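Local coordinates for protein CopC (Methylosinus trichosporium OB3b, PDB 5ICU) that binds copper(II) and probably serves as a periplasmic copper carrier or chaperone in metal homeostasis, at residues A[8-19]-A[91-99]. Sequence-based numbering, arbitrary orientation.
Sequences SPSAKDHVAASP and YEFTVDPHE
A short parallel edge pairing, in which His14 and Val15 lie beside Thr94 and Val95, joins the 8-19 connection to the last strand of the beta sandwich. Thr94 N donates to Asp13 O, Val15 N to Thr94 O and Asp96 N to Val15 O; the last spans 2.8 Å. Ahead of the pairing, a type II turn from Ser10 to Asp13 sends Lys12 N to Glu92 O. Asp13 N closes the turn on Ser10 O, and Asp13 OD2 in addition takes the N-H of Ser10, which comes from above the carboxylate plane.

On the sheet face of His14 and Thr94, Thr94 CB lies over the imidazole, 3.8 Å from its centroid, a CH-pi contact. At the ring edge, His14 ND1 donates to the syn side of Asp96 OD1 (2.8 Å, 170° at the hydrogen). This bond probably fixes the ring's rotation. Farther along, His98 ND1 donates to Ala16 O at 2.7 Å, extending the contact beyond the strand.

Phe93 turns inward. Pro9, after a cis peptide bond, sets CG 3.9 Å from the centroid of the Phe93 ring, almost above its centre. Pro19 CG meets Phe93 CE2 obliquely, and Val15 CG2 packs on Val95 CG2. Tyr91 CG sits between its backbone N and carbonyl carbon (chi1 65°), which brings the ring obliquely against Ser10 and Ala11. Its OH makes a weak hydrogen bond to Pro9 O (2.7 Å). An alanine at Tyr91 would remove the ring and hydroxyl, and would probably leave Pro9 O without this donor and open a gap beside Val22 and Leu24. Strand 21-26 belongs to the opposing sheet, so Tyr91 bridges the two layers of the cupredoxin-like beta sandwich of CopC.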
ATOM      1  N   SER A   8       2.404   4.959  -4.168  1.00  9.64           N
ATOM      2  CA  SER A   8       2.443   4.332  -5.499  1.00 10.74           C
ATOM      3  C   SER A   8       1.955   2.901  -5.394  1.00 10.59           C
ATOM      4  O   SER A   8       2.533   2.136  -4.653  1.00 10.67           O
ATOM      5  CB  SER A   8       3.879   4.311  -6.028  1.00 11.75           C
ATOM      6  OG  SER A   8       3.917   3.614  -7.256  1.00 14.26           O
ATOM      7  N   PRO A   9       0.903   2.489  -6.119  1.00 10.33           N
ATOM      8  CA  PRO A   9      -0.034   3.391  -6.804  1.00 10.51           C
ATOM      9  C   PRO A   9      -0.691   4.385  -5.856  1.00 10.97           C
ATOM     10  O   PRO A   9      -0.716   4.138  -4.663  1.00  9.94           O
ATOM     11  CB  PRO A   9      -1.071   2.425  -7.379  1.00 10.69           C
ATOM     12  CG  PRO A   9      -0.441   1.090  -7.308  1.00 10.57           C
ATOM     13  CD  PRO A   9       0.415   1.106  -6.111  1.00 10.38           C
ATOM     14  N   SER A  10      -1.205   5.507  -6.319  1.00 12.33           N
ATOM     15  CA  SER A  10      -1.962   6.334  -5.364  1.00 13.16           C
ATOM     16  C   SER A  10      -3.455   6.288  -5.621  1.00 12.40           C
ATOM     17  O   SER A  10      -3.918   5.597  -6.526  1.00 12.00           O
ATOM     18  CB  SER A  10      -1.450   7.769  -5.238  1.00 14.47           C
ATOM     19  OG  SER A  10      -1.644   8.382  -6.477  1.00 15.36           O
ATOM     20  N   ALA A  11      -4.188   6.957  -4.747  1.00 11.87           N
ATOM     21  CA  ALA A  11      -5.634   6.932  -4.721  1.00 11.50           C
ATOM     22  C   ALA A  11      -6.198   7.251  -6.093  1.00 11.93           C
ATOM     23  O   ALA A  11      -5.868   8.270  -6.717  1.00 11.38           O
ATOM     24  CB  ALA A  11      -6.178   7.930  -3.717  1.00 11.91           C
ATOM     25  N   LYS A  12      -7.077   6.351  -6.520  1.00 12.19           N
ATOM     26  CA  LYS A  12      -7.832   6.413  -7.774  1.00 13.73           C
ATOM     27  C   LYS A  12      -6.991   6.238  -9.043  1.00 13.74           C
ATOM     28  O   LYS A  12      -7.497   6.422 -10.150  1.00 14.44           O
ATOM     29  CB  LYS A  12      -8.767   7.639  -7.795  1.00 15.03           C
ATOM     30  CG  LYS A  12      -9.765   7.546  -6.636  1.00 16.92           C
ATOM     31  CD  LYS A  12     -10.662   8.709  -6.408  1.00 19.03           C
ATOM     32  CE  LYS A  12     -11.655   8.381  -5.300  1.00 20.09           C
ATOM     33  NZ  LYS A  12     -12.426   9.585  -4.872  1.00 21.71           N
ATOM     34  N   ASP A  13      -5.729   5.824  -8.900  1.00 13.55           N
ATOM     35  CA  ASP A  13      -4.876   5.551 -10.069  1.00 13.77           C
ATOM     36  C   ASP A  13      -5.385   4.314 -10.781  1.00 12.95           C
ATOM     37  O   ASP A  13      -5.883   3.379 -10.177  1.00 12.38           O
ATOM     38  CB  ASP A  13      -3.406   5.273  -9.701  1.00 15.05           C
ATOM     39  CG  ASP A  13      -2.610   6.532  -9.373  1.00 16.61           C
ATOM     40  OD1 ASP A  13      -3.058   7.706  -9.582  1.00 19.23           O
ATOM     41  OD2 ASP A  13      -1.458   6.329  -8.924  1.00 18.11           O
ATOM     42  N   HIS A  14      -5.218   4.357 -12.096  1.00 12.81           N
ATOM     43  CA  HIS A  14      -5.248   3.165 -12.927  1.00 12.73           C
ATOM     44  C   HIS A  14      -3.849   2.864 -13.360  1.00 12.90           C
ATOM     45  O   HIS A  14      -3.167   3.755 -13.899  1.00 14.13           O
ATOM     46  CB  HIS A  14      -6.103   3.414 -14.150  1.00 13.16           C
ATOM     47  CG  HIS A  14      -7.555   3.456 -13.844  1.00 13.43           C
ATOM     48  ND1 HIS A  14      -8.452   2.522 -14.307  1.00 13.87           N
ATOM     49  CD2 HIS A  14      -8.267   4.287 -13.058  1.00 14.09           C
ATOM     50  CE1 HIS A  14      -9.656   2.795 -13.854  1.00 14.44           C
ATOM     51  NE2 HIS A  14      -9.566   3.862 -13.075  1.00 14.68           N
ATOM     52  N   VAL A  15      -3.436   1.615 -13.216  1.00 12.10           N
ATOM     53  CA  VAL A  15      -2.117   1.159 -13.610  1.00 12.17           C
ATOM     54  C   VAL A  15      -2.342   0.140 -14.713  1.00 11.91           C
ATOM     55  O   VAL A  15      -3.353  -0.548 -14.735  1.00 11.98           O
ATOM     56  CB  VAL A  15      -1.258   0.620 -12.442  1.00 12.10           C
ATOM     57  CG1 VAL A  15      -1.017   1.754 -11.444  1.00 12.30           C
ATOM     58  CG2 VAL A  15      -1.899  -0.578 -11.766  1.00 11.46           C
ATOM     59  N   ALA A  16      -1.381   0.066 -15.621  1.00 12.37           N
ATOM     60  CA  ALA A  16      -1.510  -0.743 -16.830  1.00 12.72           C
ATOM     61  C   ALA A  16      -1.163  -2.191 -16.623  1.00 12.28           C
ATOM     62  O   ALA A  16      -1.384  -3.018 -17.518  1.00 13.49           O
ATOM     63  CB  ALA A  16      -0.605  -0.147 -17.887  1.00 13.31           C
ATOM     64  N   ALA A  17      -0.558  -2.499 -15.486  1.00 11.70           N
ATOM     65  CA  ALA A  17      -0.166  -3.843 -15.143  1.00 11.23           C
ATOM     66  C   ALA A  17      -0.088  -3.970 -13.640  1.00 10.77           C
ATOM     67  O   ALA A  17      -0.089  -2.954 -12.942  1.00 10.38           O
ATOM     68  CB  ALA A  17       1.172  -4.162 -15.751  1.00 11.86           C
ATOM     69  N   SER A  18      -0.003  -5.200 -13.142  1.00 10.39           N
ATOM     70  CA  SER A  18       0.036  -5.419 -11.704  1.00 10.15           C
ATOM     71  C   SER A  18       1.273  -4.717 -11.128  1.00 10.37           C
ATOM     72  O   SER A  18       2.356  -4.897 -11.653  1.00 10.81           O
ATOM     73  CB  SER A  18       0.143  -6.911 -11.420  1.00 10.24           C
ATOM     74  OG  SER A  18       0.054  -7.127 -10.020  1.00 10.13           O
ATOM     75  N   PRO A  19       1.104  -3.938 -10.042  1.00 10.83           N
ATOM     76  CA  PRO A  19       2.275  -3.266  -9.439  1.00 11.41           C
ATOM     77  C   PRO A  19       3.156  -4.277  -8.719  1.00 11.71           C
ATOM     78  O   PRO A  19       2.638  -5.104  -7.979  1.00 12.37           O
ATOM     79  CB  PRO A  19       1.626  -2.293  -8.455  1.00 11.42           C
ATOM     80  CG  PRO A  19       0.380  -2.957  -8.050  1.00 11.19           C
ATOM     81  CD  PRO A  19      -0.130  -3.662  -9.280  1.00 10.78           C
ATOM     82  N   TYR A  91      -6.994   3.551   0.511  1.00  5.27           N
ATOM     83  CA  TYR A  91      -7.354   4.126  -0.790  1.00  5.68           C
ATOM     84  C   TYR A  91      -7.519   3.041  -1.828  1.00  6.06           C
ATOM     85  O   TYR A  91      -7.071   1.933  -1.609  1.00  5.69           O
ATOM     86  CB  TYR A  91      -6.308   5.153  -1.241  1.00  5.92           C
ATOM     87  CG  TYR A  91      -4.918   4.556  -1.512  1.00  6.07           C
ATOM     88  CD1 TYR A  91      -4.590   4.028  -2.768  1.00  6.25           C
ATOM     89  CD2 TYR A  91      -3.914   4.524  -0.538  1.00  6.22           C
ATOM     90  CE1 TYR A  91      -3.332   3.464  -2.998  1.00  6.52           C
ATOM     91  CE2 TYR A  91      -2.682   3.985  -0.773  1.00  6.66           C
ATOM     92  CZ  TYR A  91      -2.378   3.467  -2.015  1.00  6.63           C
ATOM     93  OH  TYR A  91      -1.129   2.945  -2.269  1.00  7.64           O
ATOM     94  N   GLU A  92      -8.153   3.379  -2.941  1.00  7.22           N
ATOM     95  CA  GLU A  92      -8.429   2.430  -4.001  1.00  8.25           C
ATOM     96  C   GLU A  92      -7.506   2.675  -5.181  1.00  8.34           C
ATOM     97  O   GLU A  92      -7.076   3.799  -5.419  1.00  8.76           O
ATOM     98  CB  GLU A  92      -9.891   2.557  -4.421  1.00  9.34           C
ATOM     99  CG  GLU A  92     -10.393   1.590  -5.484  1.00 10.70           C
ATOM    100  CD  GLU A  92     -10.363   2.097  -6.915  0.50 11.53           C
ATOM    101  OE1 GLU A  92     -10.278   3.318  -7.176  0.50 12.95           O
ATOM    102  OE2 GLU A  92     -10.433   1.251  -7.817  0.50 12.09           O
ATOM    103  N   PHE A  93      -7.210   1.611  -5.925  1.00  8.26           N
ATOM    104  CA  PHE A  93      -6.576   1.754  -7.257  1.00  8.51           C
ATOM    105  C   PHE A  93      -7.085   0.631  -8.129  1.00  8.68           C
ATOM    106  O   PHE A  93      -7.631  -0.324  -7.640  1.00  8.78           O
ATOM    107  CB  PHE A  93      -5.054   1.795  -7.200  1.00  8.55           C
ATOM    108  CG  PHE A  93      -4.416   0.476  -6.912  1.00  8.43           C
ATOM    109  CD1 PHE A  93      -4.241   0.044  -5.632  1.00  8.54           C
ATOM    110  CD2 PHE A  93      -3.979  -0.354  -7.958  1.00  8.79           C
ATOM    111  CE1 PHE A  93      -3.643  -1.167  -5.365  1.00  8.44           C
ATOM    112  CE2 PHE A  93      -3.391  -1.559  -7.701  1.00  8.60           C
ATOM    113  CZ  PHE A  93      -3.212  -1.991  -6.408  1.00  8.67           C
ATOM    114  N   THR A  94      -6.903   0.791  -9.442  1.00  8.93           N
ATOM    115  CA  THR A  94      -7.377  -0.194 -10.414  1.00  8.98           C
ATOM    116  C   THR A  94      -6.250  -0.676 -11.293  1.00  8.56           C
ATOM    117  O   THR A  94      -5.428   0.122 -11.754  1.00  8.61           O
ATOM    118  CB  THR A  94      -8.486   0.412 -11.284  1.00  9.59           C
ATOM    119  OG1 THR A  94      -9.601   0.805 -10.458  1.00 10.59           O
ATOM    120  CG2 THR A  94      -8.979  -0.633 -12.281  1.00 10.10           C
ATOM    121  N   VAL A  95      -6.202  -2.001 -11.459  1.00  8.19           N
ATOM    122  CA  VAL A  95      -5.319  -2.656 -12.448  1.00  8.29           C
ATOM    123  C   VAL A  95      -6.139  -2.811 -13.706  1.00  8.32           C
ATOM    124  O   VAL A  95      -7.110  -3.542 -13.735  1.00  8.19           O
ATOM    125  CB  VAL A  95      -4.825  -4.015 -11.939  1.00  8.19           C
ATOM    126  CG1 VAL A  95      -3.941  -4.694 -12.968  1.00  8.55           C
ATOM    127  CG2 VAL A  95      -4.057  -3.845 -10.620  1.00  8.20           C
ATOM    128  N   ASP A  96      -5.750  -2.061 -14.726  1.00  8.46           N
ATOM    129  CA  ASP A  96      -6.358  -2.184 -16.060  1.00  8.67           C
ATOM    130  C   ASP A  96      -5.750  -3.347 -16.854  1.00  8.22           C
ATOM    131  O   ASP A  96      -4.620  -3.715 -16.638  1.00  8.26           O
ATOM    132  CB  ASP A  96      -6.081  -0.916 -16.881  1.00  9.62           C
ATOM    133  CG  ASP A  96      -6.765   0.335 -16.401  1.00 10.66           C
ATOM    134  OD1 ASP A  96      -7.758   0.229 -15.682  1.00 11.35           O
ATOM    135  OD2 ASP A  96      -6.289   1.422 -16.819  1.00 11.75           O
ATOM    136  N   PRO A  97      -6.503  -3.897 -17.818  1.00  7.73           N
ATOM    137  CA  PRO A  97      -5.918  -4.838 -18.770  1.00  7.69           C
ATOM    138  C   PRO A  97      -4.975  -4.103 -19.731  1.00  7.81           C
ATOM    139  O   PRO A  97      -5.180  -2.953 -20.077  1.00  8.10           O
ATOM    140  CB  PRO A  97      -7.136  -5.398 -19.508  1.00  7.72           C
ATOM    141  CG  PRO A  97      -8.145  -4.317 -19.398  1.00  7.73           C
ATOM    142  CD  PRO A  97      -7.913  -3.614 -18.113  1.00  7.68           C
ATOM    143  N   HIS A  98      -3.918  -4.795 -20.114  1.00  7.90           N
ATOM    144  CA  HIS A  98      -3.028  -4.314 -21.179  1.00  8.25           C
ATOM    145  C   HIS A  98      -3.046  -5.228 -22.399  1.00  8.18           C
ATOM    146  O   HIS A  98      -2.246  -5.054 -23.330  1.00  8.49           O
ATOM    147  CB  HIS A  98      -1.578  -4.109 -20.693  1.00  8.87           C
ATOM    148  CG  HIS A  98      -0.993  -5.299 -20.037  1.00  9.75           C
ATOM    149  ND1 HIS A  98      -0.891  -5.383 -18.668  1.00 10.38           N
ATOM    150  CD2 HIS A  98      -0.490  -6.449 -20.535  1.00 10.82           C
ATOM    151  CE1 HIS A  98      -0.396  -6.567 -18.352  1.00 10.98           C
ATOM    152  NE2 HIS A  98      -0.127  -7.221 -19.458  1.00 11.38           N
ATOM    153  N   GLU A  99      -3.935  -6.214 -22.383  1.00  7.82           N
ATOM    154  CA  GLU A  99      -4.117  -7.176 -23.456  1.00  8.25           C
ATOM    155  C   GLU A  99      -5.448  -7.849 -23.188  1.00  7.52           C
ATOM    156  O   GLU A  99      -6.028  -7.693 -22.107  1.00  6.90           O
ATOM    157  CB  GLU A  99      -2.942  -8.196 -23.497  1.00  9.40           C
ATOM    158  CG  GLU A  99      -2.863  -9.096 -22.265  1.00 10.45           C
ATOM    159  CD  GLU A  99      -1.601  -9.895 -22.160  1.00 12.27           C
ATOM    160  OE1 GLU A  99      -0.979 -10.055 -23.186  1.00 15.39           O
ATOM    161  OE2 GLU A  99      -1.232 -10.267 -21.009  1.00 14.27           O
TER
HETATM  162  O   HOH W   1      -9.054   3.387  -9.354  1.00 19.69           O